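Local atomic coordinates of endoglucanase family 5 (Clostridium acetobutylicum ATCC 824, PDB entry 6PZ7), a protein that probably hydrolyses internal beta-1,4-glucan linkages of cellulose and related plant polysaccharides as a broad-specificity endoglucanase of glycoside hydrolase family GH5_4. Residues 22-27 with 302-307; 97-102 with 140-145; 109-114 with 167-172; 226-231 with 270-275. All blocks are in the same frame, centred on the assembly; numbering follows the deposited sequence. Where two conformers were deposited one is given.

Contact 1: residues 22-27 with 302-307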
loop_
_atom_site.group_PDB
_atom_site.type_symbol
_atom_site.label_atom_id
_atom_site.label_comp_id
_atom_site.label_asym_id
_atom_site.label_seq_id
_atom_site.Cartn_x
_atom_site.Cartn_y
_atom_site.Cartn_z
ATOM N N LEU A 22 5.157 -7.116 0.933
ATOM C CA LEU A 22 6.343 -7.522 1.705
ATOM C C LEU A 22 6.342 -6.765 3.035
ATOM O O LEU A 22 7.115 -5.850 3.275
ATOM C CB LEU A 22 7.593 -7.252 0.895
ATOM C CG LEU A 22 8.909 -7.743 1.480
ATOM C CD1 LEU A 22 8.987 -9.282 1.438
ATOM C CD2 LEU A 22 10.062 -7.105 0.713
ATOM N N GLY A 23 5.383 -7.107 3.901
ATOM C CA GLY A 23 5.148 -6.320 5.109
ATOM C C GLY A 23 6.089 -6.619 6.257
ATOM O O GLY A 23 6.678 -7.709 6.348
ATOM N N ASN A 24 6.231 -5.646 7.144
ATOM C CA ASN A 24 7.110 -5.774 8.309
ATOM C C ASN A 24 8.530 -6.148 7.920
ATOM O O ASN A 24 9.203 -6.916 8.608
ATOM C CB ASN A 24 6.536 -6.727 9.369
ATOM C CG ASN A 24 5.436 -6.104 10.202
ATOM O OD1 ASN A 24 4.829 -5.101 9.843
ATOM N ND2 ASN A 24 5.142 -6.764 11.338
ATOM N N THR A 25 9.008 -5.530 6.836
ATOM C CA THR A 25 10.294 -5.840 6.230
ATOM C C THR A 25 11.079 -4.540 6.057
ATOM O O THR A 25 11.659 -4.052 7.024
ATOM C CB THR A 25 10.089 -6.673 4.968
ATOM O OG1 THR A 25 9.250 -7.808 5.311
ATOM C CG2 THR A 25 11.348 -7.224 4.388
ATOM N N LEU A 26 11.105 -3.935 4.864
ATOM C CA LEU A 26 11.776 -2.647 4.706
ATOM C C LEU A 26 11.052 -1.494 5.427
ATOM O O LEU A 26 11.616 -0.398 5.568
ATOM C CB LEU A 26 12.042 -2.342 3.241
ATOM C CG LEU A 26 12.945 -3.338 2.533
ATOM C CD1 LEU A 26 12.978 -3.051 1.045
ATOM C CD2 LEU A 26 14.333 -3.400 3.092
ATOM N N ASP A 27 9.839 -1.764 5.850
ATOM C CA ASP A 27 9.047 -0.885 6.695
ATOM C C ASP A 27 9.350 -1.049 8.159
ATOM O O ASP A 27 8.931 -0.193 8.974
ATOM C CB ASP A 27 7.543 -1.076 6.433
ATOM C CG ASP A 27 7.070 -2.511 6.404
ATOM O OD1 ASP A 27 5.997 -2.818 7.000
ATOM O OD2 ASP A 27 7.724 -3.378 5.774
ATOM N N TRP A 302 -2.064 -7.805 2.697
ATOM C CA TRP A 302 -1.047 -7.466 3.694
ATOM C C TRP A 302 -0.487 -8.730 4.355
ATOM O O TRP A 302 -1.188 -9.425 5.073
ATOM C CB TRP A 302 -1.624 -6.546 4.771
ATOM C CG TRP A 302 -0.587 -6.153 5.798
ATOM C CD1 TRP A 302 -0.484 -6.634 7.077
ATOM C CD2 TRP A 302 0.524 -5.287 5.594
ATOM N NE1 TRP A 302 0.628 -6.104 7.678
ATOM C CE2 TRP A 302 1.268 -5.275 6.796
ATOM C CE3 TRP A 302 0.978 -4.526 4.518
ATOM C CZ2 TRP A 302 2.427 -4.500 6.955
ATOM C CZ3 TRP A 302 2.131 -3.749 4.681
ATOM C CH2 TRP A 302 2.828 -3.747 5.898
ATOM N N ASP A 303 0.792 -9.004 4.129
ATOM C CA ASP A 303 1.500 -10.155 4.680
ATOM C C ASP A 303 2.652 -9.610 5.516
ATOM O O ASP A 303 3.618 -9.054 4.984
ATOM C CB ASP A 303 1.983 -11.114 3.585
ATOM C CG ASP A 303 2.575 -12.367 4.147
ATOM O OD1 ASP A 303 3.329 -12.257 5.134
ATOM O OD2 ASP A 303 2.286 -13.456 3.614
ATOM N N ASN A 304 2.599 -9.790 6.824
ATOM C CA ASN A 304 3.653 -9.328 7.736
ATOM C C ASN A 304 4.549 -10.444 8.237
ATOM O O ASN A 304 5.369 -10.219 9.129
ATOM C CB ASN A 304 3.071 -8.489 8.870
ATOM C CG ASN A 304 2.105 -9.259 9.747
ATOM O OD1 ASN A 304 1.837 -10.450 9.538
ATOM N ND2 ASN A 304 1.553 -8.556 10.710
ATOM N N GLY A 305 4.406 -11.651 7.709
ATOM C CA GLY A 305 5.272 -12.745 8.118
ATOM C C GLY A 305 4.859 -13.420 9.406
ATOM O O GLY A 305 5.632 -14.248 9.933
ATOM N N LYS A 306 3.709 -13.090 9.966
ATOM C CA LYS A 306 3.234 -13.625 11.248
ATOM C C LYS A 306 2.018 -14.498 10.948
ATOM O O LYS A 306 0.951 -13.993 10.568
ATOM C CB LYS A 306 2.864 -12.470 12.179
ATOM C CG LYS A 306 4.077 -11.625 12.617
ATOM C CD LYS A 306 3.619 -10.316 13.285
ATOM C CE LYS A 306 3.012 -10.531 14.628
ATOM N NZ LYS A 306 2.824 -9.192 15.266
ATOM N N SER A 307 2.141 -15.812 11.160
ATOM C CA SER A 307 1.066 -16.747 10.828
ATOM C C SER A 307 0.573 -17.566 12.008
ATOM O O SER A 307 -0.172 -18.526 11.798
ATOM C CB SER A 307 1.494 -17.639 9.667
ATOM O OG SER A 307 2.646 -18.391 10.017
HETATM O O HOH W 1 6.648 -9.203 11.787
HETATM O O HOH W 2 1.884 -5.704 10.317
#

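Contact 2: residues 97-102 with 140-145. Unlike the reference sequence in segment 140-145: Gln142 (reference Glu).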
loop_
_atom_site.group_PDB
_atom_site.type_symbol
_atom_site.label_atom_id
_atom_site.label_comp_id
_atom_site.label_asym_id
_atom_site.label_seq_id
_atom_site.Cartn_x
_atom_site.Cartn_y
_atom_site.Cartn_z
ATOM N N ILE A 97 5.358 -1.777 -6.227
ATOM C CA ILE A 97 4.929 -0.503 -5.638
ATOM C C ILE A 97 5.942 -0.130 -4.575
ATOM O O ILE A 97 6.154 -0.894 -3.627
ATOM C CB ILE A 97 3.508 -0.582 -5.032
ATOM C CG1 ILE A 97 2.449 -0.969 -6.055
ATOM C CG2 ILE A 97 3.170 0.782 -4.373
ATOM C CD1 ILE A 97 1.151 -1.428 -5.387
ATOM N N LEU A 98 6.592 1.018 -4.724
ATOM C CA LEU A 98 7.588 1.519 -3.784
ATOM C C LEU A 98 7.010 2.751 -3.108
ATOM O O LEU A 98 6.600 3.690 -3.803
ATOM C CB LEU A 98 8.872 1.865 -4.540
ATOM C CG LEU A 98 9.984 2.464 -3.705
ATOM C CD1 LEU A 98 10.530 1.505 -2.690
ATOM C CD2 LEU A 98 11.117 2.975 -4.569
ATOM N N ASN A 99 7.000 2.769 -1.777
ATOM C CA ASN A 99 6.349 3.882 -1.059
ATOM C C ASN A 99 7.276 4.562 -0.059
ATOM O O ASN A 99 8.474 4.267 0.050
ATOM C CB ASN A 99 5.033 3.447 -0.404
ATOM C CG ASN A 99 5.200 2.669 0.875
ATOM O OD1 ASN A 99 6.306 2.480 1.362
ATOM N ND2 ASN A 99 4.082 2.231 1.461
ATOM N N THR A 100 6.697 5.544 0.669
ATOM C CA THR A 100 7.111 5.856 2.030
ATOM C C THR A 100 6.075 5.253 2.970
ATOM O O THR A 100 4.896 5.154 2.624
ATOM C CB THR A 100 7.258 7.362 2.287
ATOM O OG1 THR A 100 5.974 8.030 2.286
ATOM C CG2 THR A 100 8.171 8.049 1.272
ATOM N N HIS A 101 6.519 4.829 4.162
ATOM C CA HIS A 101 5.694 3.957 5.012
ATOM C C HIS A 101 5.579 4.579 6.382
ATOM O O HIS A 101 4.863 5.595 6.537
ATOM C CB HIS A 101 6.067 2.480 4.932
ATOM C CG HIS A 101 4.924 1.587 5.244
ATOM N ND1 HIS A 101 3.971 1.269 4.307
ATOM C CD2 HIS A 101 4.576 0.960 6.396
ATOM C CE1 HIS A 101 3.084 0.474 4.888
ATOM N NE2 HIS A 101 3.452 0.246 6.140
ATOM N N HIS A 102 6.216 4.017 7.404
ATOM C CA HIS A 102 6.112 4.517 8.796
ATOM C C HIS A 102 7.019 5.729 8.985
ATOM O O HIS A 102 8.058 5.679 9.649
ATOM C CB HIS A 102 6.487 3.441 9.804
ATOM C CG HIS A 102 5.593 2.249 9.817
ATOM N ND1 HIS A 102 4.224 2.324 9.837
ATOM C CD2 HIS A 102 5.878 0.924 9.796
ATOM C CE1 HIS A 102 3.702 1.100 9.819
ATOM N NE2 HIS A 102 4.694 0.234 9.824
ATOM N N ILE A 140 5.859 1.459 -9.816
ATOM C CA ILE A 140 4.887 2.472 -9.406
ATOM C C ILE A 140 5.380 3.079 -8.101
ATOM O O ILE A 140 5.849 2.345 -7.206
ATOM C CB ILE A 140 3.519 1.783 -9.197
ATOM C CG1 ILE A 140 3.006 1.229 -10.549
ATOM C CG2 ILE A 140 2.505 2.728 -8.569
ATOM C CD1 ILE A 140 1.812 0.316 -10.431
ATOM N N PHE A 141 5.302 4.406 -7.980
ATOM C CA PHE A 141 5.599 5.078 -6.725
ATOM C C PHE A 141 4.296 5.338 -5.983
ATOM O O PHE A 141 3.316 5.751 -6.596
ATOM C CB PHE A 141 6.326 6.421 -6.936
ATOM C CG PHE A 141 7.719 6.332 -7.507
ATOM C CD1 PHE A 141 8.476 5.192 -7.475
ATOM C CD2 PHE A 141 8.266 7.450 -8.087
ATOM C CE1 PHE A 141 9.757 5.172 -8.031
ATOM C CE2 PHE A 141 9.521 7.433 -8.665
ATOM C CZ PHE A 141 10.290 6.316 -8.600
ATOM N N GLN A 142 4.290 5.153 -4.665
ATOM C CA GLN A 142 3.156 5.496 -3.815
ATOM C C GLN A 142 3.685 6.564 -2.849
ATOM O O GLN A 142 4.633 6.327 -2.096
ATOM C CB GLN A 142 2.666 4.255 -3.099
ATOM C CG GLN A 142 1.645 4.501 -2.021
ATOM C CD GLN A 142 1.393 3.255 -1.179
ATOM O OE1 GLN A 142 1.538 3.299 0.073
ATOM N NE2 GLN A 142 1.038 2.206 -1.782
ATOM N N THR A 143 3.108 7.753 -2.899
ATOM C CA THR A 143 3.720 8.909 -2.240
ATOM C C THR A 143 3.836 8.753 -0.737
ATOM O O THR A 143 4.875 9.083 -0.151
ATOM C CB THR A 143 2.914 10.166 -2.589
ATOM O OG1 THR A 143 1.566 9.939 -2.210
ATOM C CG2 THR A 143 3.019 10.525 -4.066
ATOM N N LEU A 144 2.759 8.271 -0.111
ATOM C CA LEU A 144 2.563 8.204 1.321
ATOM C C LEU A 144 1.769 6.943 1.605
ATOM O O LEU A 144 0.989 6.481 0.764
ATOM C CB LEU A 144 1.768 9.412 1.815
ATOM C CG LEU A 144 2.323 10.808 1.491
ATOM C CD1 LEU A 144 1.298 11.863 1.803
ATOM C CD2 LEU A 144 3.593 11.030 2.288
ATOM N N ASN A 145 1.900 6.407 2.827
ATOM C CA ASN A 145 1.192 5.182 3.216
ATOM C C ASN A 145 -0.163 5.511 3.847
ATOM O O ASN A 145 -1.201 5.463 3.178
ATOM C CB ASN A 145 2.080 4.381 4.175
ATOM C CG ASN A 145 1.355 3.202 4.748
ATOM O OD1 ASN A 145 0.702 2.479 4.016
ATOM N ND2 ASN A 145 1.474 2.970 6.027
HETATM O O HOH W 3 4.169 7.636 4.454
HETATM O O HOH W 4 2.296 4.488 8.971
#

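Contact 3: residues 109-114 with 167-172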
loop_
_atom_site.group_PDB
_atom_site.type_symbol
_atom_site.label_atom_id
_atom_site.label_comp_id
_atom_site.label_asym_id
_atom_site.label_seq_id
_atom_site.Cartn_x
_atom_site.Cartn_y
_atom_site.Cartn_z
ATOM N N PRO A 109 0.612 16.139 8.981
ATOM C CA PRO A 109 -0.367 16.944 8.214
ATOM C C PRO A 109 -1.166 17.911 9.079
ATOM O O PRO A 109 -2.380 17.771 9.300
ATOM C CB PRO A 109 -1.237 15.870 7.551
ATOM C CG PRO A 109 -1.197 14.732 8.507
ATOM C CD PRO A 109 0.260 14.712 8.992
ATOM N N THR A 110 -0.481 18.957 9.557
ATOM C CA THR A 110 -1.127 20.122 10.170
ATOM C C THR A 110 -0.612 21.372 9.464
ATOM O O THR A 110 0.494 21.383 8.921
ATOM C CB THR A 110 -0.854 20.244 11.686
ATOM O OG1 THR A 110 0.543 20.499 11.864
ATOM C CG2 THR A 110 -1.304 19.038 12.443
ATOM N N TYR A 111 -1.383 22.464 9.531
ATOM C CA TYR A 111 -0.908 23.713 8.957
ATOM C C TYR A 111 0.372 24.170 9.646
ATOM O O TYR A 111 1.302 24.691 8.999
ATOM C CB TYR A 111 -1.967 24.810 9.057
ATOM C CG TYR A 111 -3.223 24.525 8.259
ATOM C CD1 TYR A 111 -3.168 24.142 6.908
ATOM C CD2 TYR A 111 -4.485 24.612 8.844
ATOM C CE1 TYR A 111 -4.314 23.934 6.187
ATOM C CE2 TYR A 111 -5.624 24.364 8.127
ATOM C CZ TYR A 111 -5.552 24.029 6.800
ATOM O OH TYR A 111 -6.688 23.756 6.098
ATOM N N ASN A 112 0.477 23.932 10.941
ATOM C CA ASN A 112 1.645 24.367 11.688
ATOM C C ASN A 112 2.907 23.635 11.229
ATOM O O ASN A 112 3.968 24.273 11.131
ATOM C CB ASN A 112 1.382 24.120 13.162
ATOM C CG ASN A 112 2.582 24.381 14.026
ATOM O OD1 ASN A 112 3.072 23.449 14.699
ATOM N ND2 ASN A 112 3.058 25.592 14.042
ATOM N N LYS A 113 2.824 22.320 10.955
ATOM C CA LYS A 113 3.993 21.529 10.565
ATOM C C LYS A 113 4.172 21.429 9.060
ATOM O O LYS A 113 5.201 20.866 8.610
ATOM C CB LYS A 113 3.919 20.119 11.144
ATOM C CG LYS A 113 3.873 20.064 12.672
ATOM C CD LYS A 113 5.180 20.378 13.379
ATOM C CE LYS A 113 5.088 19.939 14.850
ATOM N NZ LYS A 113 6.239 20.409 15.689
ATOM N N GLU A 114 3.252 21.984 8.274
ATOM C CA GLU A 114 3.212 21.734 6.835
ATOM C C GLU A 114 4.504 22.158 6.145
ATOM O O GLU A 114 5.026 21.430 5.307
ATOM C CB GLU A 114 2.014 22.456 6.229
ATOM C CG GLU A 114 1.875 22.358 4.718
ATOM C CD GLU A 114 0.849 23.331 4.199
ATOM O OE1 GLU A 114 -0.124 23.636 4.938
ATOM O OE2 GLU A 114 1.037 23.827 3.065
ATOM N N ILE A 167 -2.769 16.925 3.580
ATOM C CA ILE A 167 -2.380 15.747 2.813
ATOM C C ILE A 167 -2.447 16.017 1.322
ATOM O O ILE A 167 -1.611 15.521 0.557
ATOM C CB ILE A 167 -3.201 14.531 3.225
ATOM C CG1 ILE A 167 -2.731 14.095 4.625
ATOM C CG2 ILE A 167 -3.112 13.418 2.173
ATOM C CD1 ILE A 167 -3.643 13.221 5.292
ATOM N N ASN A 168 -3.431 16.771 0.858
ATOM C CA ASN A 168 -3.460 17.084 -0.564
ATOM C C ASN A 168 -2.201 17.837 -0.976
ATOM O O ASN A 168 -1.649 17.601 -2.058
ATOM C CB ASN A 168 -4.701 17.907 -0.915
ATOM C CG ASN A 168 -5.982 17.087 -0.873
ATOM O OD1 ASN A 168 -5.976 15.876 -1.157
ATOM N ND2 ASN A 168 -7.080 17.718 -0.562
ATOM N N LYS A 169 -1.731 18.760 -0.123
ATOM C CA LYS A 169 -0.502 19.489 -0.407
ATOM C C LYS A 169 0.704 18.561 -0.408
ATOM O O LYS A 169 1.581 18.679 -1.269
ATOM C CB LYS A 169 -0.326 20.623 0.617
ATOM C CG LYS A 169 -1.522 21.588 0.753
ATOM C CD LYS A 169 -1.239 22.659 1.797
ATOM C CE LYS A 169 -2.450 23.512 2.109
ATOM N NZ LYS A 169 -2.138 24.578 3.119
ATOM N N PHE A 170 0.765 17.639 0.540
ATOM C CA PHE A 170 1.872 16.697 0.566
ATOM C C PHE A 170 1.888 15.803 -0.678
ATOM O O PHE A 170 2.959 15.553 -1.247
ATOM C CB PHE A 170 1.789 15.797 1.796
ATOM C CG PHE A 170 2.078 16.465 3.135
ATOM C CD1 PHE A 170 2.687 17.704 3.249
ATOM C CD2 PHE A 170 1.763 15.781 4.282
ATOM C CE1 PHE A 170 2.950 18.250 4.501
ATOM C CE2 PHE A 170 2.037 16.321 5.536
ATOM C CZ PHE A 170 2.633 17.557 5.640
ATOM N N ASN A 171 0.723 15.292 -1.096
ATOM C CA ASN A 171 0.681 14.465 -2.293
ATOM C C ASN A 171 1.114 15.267 -3.513
ATOM O O ASN A 171 1.812 14.743 -4.391
ATOM C CB ASN A 171 -0.728 13.889 -2.491
ATOM C CG ASN A 171 -1.018 12.691 -1.596
ATOM O OD1 ASN A 171 -0.100 11.929 -1.246
ATOM N ND2 ASN A 171 -2.291 12.469 -1.281
ATOM N N LEU A 172 0.670 16.520 -3.606
ATOM C CA LEU A 172 1.067 17.379 -4.718
ATOM C C LEU A 172 2.571 17.604 -4.733
ATOM O O LEU A 172 3.203 17.500 -5.787
ATOM C CB LEU A 172 0.349 18.727 -4.626
ATOM C CG LEU A 172 0.739 19.754 -5.678
ATOM C CD1 LEU A 172 0.493 19.246 -7.036
ATOM C CD2 LEU A 172 -0.008 21.072 -5.428
#

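Contact 4: residues 226-231 with 270-275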
loop_
_atom_site.group_PDB
_atom_site.type_symbol
_atom_site.label_atom_id
_atom_site.label_comp_id
_atom_site.label_asym_id
_atom_site.label_seq_id
_atom_site.Cartn_x
_atom_site.Cartn_y
_atom_site.Cartn_z
ATOM N N TYR A 226 -14.112 -5.105 9.707
ATOM C CA TYR A 226 -13.155 -4.904 10.787
ATOM C C TYR A 226 -13.210 -5.991 11.853
ATOM O O TYR A 226 -12.172 -6.527 12.288
ATOM C CB TYR A 226 -13.410 -3.531 11.422
ATOM C CG TYR A 226 -12.582 -3.268 12.660
ATOM C CD1 TYR A 226 -13.089 -3.520 13.914
ATOM C CD2 TYR A 226 -11.279 -2.793 12.553
ATOM C CE1 TYR A 226 -12.335 -3.288 15.065
ATOM C CE2 TYR A 226 -10.504 -2.569 13.698
ATOM C CZ TYR A 226 -11.047 -2.817 14.931
ATOM O OH TYR A 226 -10.285 -2.578 16.067
ATOM N N SER A 227 -14.403 -6.313 12.332
ATOM C CA SER A 227 -14.485 -7.217 13.467
ATOM C C SER A 227 -13.932 -8.598 13.134
ATOM O O SER A 227 -13.245 -9.213 13.958
ATOM C CB SER A 227 -15.936 -7.305 13.962
ATOM O OG SER A 227 -16.346 -6.063 14.537
ATOM N N PHE A 228 -14.239 -9.105 11.952
ATOM C CA PHE A 228 -13.700 -10.389 11.509
ATOM C C PHE A 228 -12.214 -10.280 11.162
ATOM O O PHE A 228 -11.390 -11.130 11.536
ATOM C CB PHE A 228 -14.465 -10.855 10.273
ATOM C CG PHE A 228 -13.890 -12.098 9.639
ATOM C CD1 PHE A 228 -12.989 -12.011 8.571
ATOM C CD2 PHE A 228 -14.240 -13.358 10.130
ATOM C CE1 PHE A 228 -12.469 -13.138 8.010
ATOM C CE2 PHE A 228 -13.708 -14.488 9.561
ATOM C CZ PHE A 228 -12.809 -14.384 8.508
ATOM N N ALA A 229 -11.845 -9.264 10.389
ATOM C CA ALA A 229 -10.557 -9.255 9.708
ATOM C C ALA A 229 -9.439 -8.786 10.622
ATOM O O ALA A 229 -8.312 -9.316 10.547
ATOM C CB ALA A 229 -10.653 -8.351 8.483
ATOM N N MET A 230 -9.670 -7.744 11.428
ATOM C CA MET A 230 -8.629 -7.130 12.244
ATOM C C MET A 230 -8.733 -7.412 13.729
ATOM O O MET A 230 -7.712 -7.519 14.395
ATOM C CB MET A 230 -8.603 -5.600 12.087
ATOM C CG MET A 230 -8.382 -5.052 10.711
ATOM S SD MET A 230 -7.930 -3.294 10.719
ATOM C CE MET A 230 -6.174 -3.377 10.739
ATOM N N ASP A 231 -9.941 -7.465 14.265
ATOM C CA ASP A 231 -10.127 -7.462 15.715
ATOM C C ASP A 231 -9.913 -8.849 16.297
ATOM O O ASP A 231 -10.692 -9.763 15.993
ATOM C CB ASP A 231 -11.540 -6.960 16.048
ATOM C CG ASP A 231 -11.759 -6.731 17.530
ATOM O OD1 ASP A 231 -10.871 -7.055 18.336
ATOM O OD2 ASP A 231 -12.860 -6.230 17.861
ATOM N N PHE A 270 -5.317 -5.092 2.245
ATOM C CA PHE A 270 -6.487 -5.750 2.841
ATOM C C PHE A 270 -5.981 -7.057 3.419
ATOM O O PHE A 270 -4.855 -7.465 3.168
ATOM C CB PHE A 270 -7.632 -5.945 1.861
ATOM C CG PHE A 270 -7.510 -7.148 0.932
ATOM C CD1 PHE A 270 -6.479 -7.296 0.034
ATOM C CD2 PHE A 270 -8.496 -8.137 0.953
ATOM C CE1 PHE A 270 -6.381 -8.390 -0.793
ATOM C CE2 PHE A 270 -8.413 -9.230 0.109
ATOM C CZ PHE A 270 -7.358 -9.349 -0.768
ATOM N N GLY A 271 -6.818 -7.757 4.159
ATOM C CA GLY A 271 -6.435 -9.044 4.714
ATOM C C GLY A 271 -7.251 -9.367 5.939
ATOM O O GLY A 271 -8.133 -8.606 6.347
ATOM N N SER A 272 -6.933 -10.519 6.525
ATOM C CA SER A 272 -7.543 -10.965 7.782
ATOM C C SER A 272 -6.502 -11.680 8.609
ATOM O O SER A 272 -5.561 -12.273 8.063
ATOM C CB SER A 272 -8.736 -11.895 7.498
ATOM O OG SER A 272 -8.304 -13.074 6.791
ATOM N N ILE A 273 -6.691 -11.655 9.938
ATOM C CA ILE A 273 -5.799 -12.364 10.839
ATOM C C ILE A 273 -6.222 -13.826 10.984
ATOM O O ILE A 273 -7.370 -14.220 10.744
ATOM C CB ILE A 273 -5.700 -11.659 12.213
ATOM C CG1 ILE A 273 -7.044 -11.630 12.950
ATOM C CG2 ILE A 273 -5.121 -10.258 11.993
ATOM C CD1 ILE A 273 -6.953 -11.133 14.399
ATOM N N ASN A 274 -5.267 -14.641 11.399
ATOM C CA ASN A 274 -5.494 -16.055 11.659
ATOM C C ASN A 274 -6.258 -16.275 12.963
ATOM O O ASN A 274 -5.702 -16.127 14.050
ATOM C CB ASN A 274 -4.142 -16.764 11.685
ATOM C CG ASN A 274 -4.276 -18.248 11.964
ATOM O OD1 ASN A 274 -5.373 -18.833 11.864
ATOM N ND2 ASN A 274 -3.164 -18.886 12.299
ATOM N N LYS A 275 -7.504 -16.704 12.854
ATOM C CA LYS A 275 -8.322 -17.139 13.979
ATOM C C LYS A 275 -8.661 -18.619 13.833
ATOM O O LYS A 275 -9.775 -19.059 14.144
ATOM C CB LYS A 275 -9.594 -16.311 14.101
ATOM C CG LYS A 275 -9.387 -14.814 14.344
ATOM C CD LYS A 275 -10.718 -14.048 14.266
ATOM C CE LYS A 275 -10.526 -12.592 14.667
ATOM N NZ LYS A 275 -11.702 -11.751 14.270
HETATM O O HOH W 5 -10.147 -13.772 10.761
#

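Contact 1: residues 22-27 with 302-307
The seam of the TIM barrel, where the last strand closes onto the first at their C-terminal ends, sets Gly23 and Asn24 against Trp302 and Asn304. Gly23 N donates to Asp303 O (2.8 Å), and with no side chain in the way Gly23 CA settles over one face of the indole, 4.0 Å from the centroid of its six-membered ring, a CH-pi contact. Trp302 CG lies anti to the backbone N (chi1 -179°), which carries the indole across to Gly23, while Asn24 OD1 stands at its edge. Asp27 approaches the same ring tip to tip, OD1 standing 3.5 Å from Trp302 CH2 with the two planes nearly perpendicular. That carboxylate also grips its own turn, OD1 accepting from Asn24 N at 2.8 Å and OD2 from Thr25 N at 2.7 Å. Alongside, the amides of Asn24 and Asn304 point the same way, Asn24 CG resting 3.6 Å from Asn304 CB. One water accepts from Trp302 NE1 and Asn304 ND2 and donates to Asn24 OD1; Asn304 ND2 also reaches Asp312 O. The tryptophan is therefore held by face, edge and N-H, consistent with the aromatic platform that GH5 enzymes present to a sugar from this strand.

Contact 2: residues 97-102 with 140-145
Leu98 and Phe141 pair in parallel beta register, and here the packing is tight: Leu98 N donates to Ile140 O and Leu98 O accepts from Gln142 N, both at 2.9 Å. On the face carrying Ile97, Asn99 and Gln142, the extended Gln142 chain puts NE2 3.6 Å from Ile97 CG2. Gln142, a glutamate in the reference sequence, accepts at OE1 from Asn99 ND2 (3.1 Å), above the carbonyl plane, and from Arg57. The second N-H of Asn99 ND2 runs in the imidazole plane to His101 ND1 (3.0 Å), fixing the ring's rotation, while Asn99 OD1 accepts from Val60 N. Stacked on that ring is the amide of Asn145, the two planes 21° apart and ND2 3.2 Å from His101 CE1, while Asn145 OD1 is held by Arg57. Beyond the strands the regular pairing ends though the chains stay close: Thr100 OG1 donates to Thr143 O (2.9 Å), and waters take over, one linking Thr100 OG1, His101 O and Asn145 N, another His102 ND1 and, weakly, Asn145 ND2, beside exposed His102. Neighbouring strands of a beta-alpha-beta unit thus end in the polar mouth of a TIM barrel, Asn145 opening the Asn-Glu-Pro signature that in GH5 enzymes carries the acid/base.

Contact 3: residues 109-114 with 167-172
Pro109 packs against both Ile167 and Phe170, and these three make the apolar first shell. Pro109 CB meets Ile167 CG1 at 3.7 Å and Phe170 CE2 at 3.9 Å; the proline CA is closer still to that ring atom. Phe170 CG stands anti to the carbonyl carbon (chi1 -71°), which sends the ring across to the other helix, where Glu114 O sits in the ring plane at its edge, 3.9 Å from CE1. Ser117, Thr118 and Leu121 of helix 111-132 continue the wall around Phe170. Nearer the surface, Lys169 crosses Glu114 at about a right angle, NZ forming a salt bridge to Glu114 OE1 at 2.9 Å on the syn side of the carboxylate. Both side chains were deposited in two conformers, so the bridge may not always be formed. Further out, Thr110 fixes the start of its helix as N-cap, OG1 accepting from Lys113 N (3.1 Å). Tyr111 is tied to the partner helix through its OH to Asp165 and its N to Glu162. In this way two neighbouring helices of the outer layer of the TIM barrel, those after strands 95-99 and 139-142, pack against each other, the first by its N-terminal end.

Contact 4: residues 226-231 with 270-275
Lys275 spans the gap to the short helix 226-229, ending among the backbone oxygens of Phe228 and Asp231. The bond from CA to CB already points toward the helix segment; CG lies anti to the carbonyl carbon (chi1 -61°), and the chain runs extended from there. CD comes within 4.1 Å of Phe228 O. CE passes 3.1 Å from Asp231 O. NZ then donates to Phe228 O and Asp231 O, both at 2.8 Å. The first oxygen is met from above its carbonyl plane, the second at a modest tilt. Thr235 O is a further acceptor for NZ, and Gly234 O a weak one. Asp231 gives no carboxylate to this ammonium group; its OD1 pairs with Lys233. Next to the lysine, Ile273 N donates to Ala229 O at 2.9 Å in the carbonyl plane, and Ser272 CA makes a CA-H...O contact with the same oxygen. Van der Waals contacts fill in the rest: Ile273 CD1 approaches Met230 O at 3.7 Å, and Ser272 CB lies 4.0 Å from Phe228 CE1. A water donates to Phe228 O and Ile273 O, bridging the two backbones. The ammonium group is thus gripped by carbonyl oxygens of Phe228 in the helix, of Asp231 just past it and of Thr235, which would probably stabilise its charge, and it joins the loops that follow strands 216-221 and 265-270.

Overall arrangement
All four contacts belong to one eight-stranded TIM barrel. Contact 1 joins its first and last strands, so the other three fall within the span it closes. Contacts 2 and 3 alternate along the chain, the first between strands 95-99 and 139-142, the second between the helices that follow them; their centres are 16 Å apart. Contact 4 comes later, on the loops after strands 216-221 and 265-270. Contacts 2 and 4 each have centres 15 Å from that of contact 1 and touch it, Asp27 packing on His101, and Phe270 O probably hydrogen-bonded to Trp302 N across neighbouring strands. Contacts 1 and 2 lie together at the C-terminal mouth, where GH5 enzymes keep their active site; contact 3 lies on the outer shell.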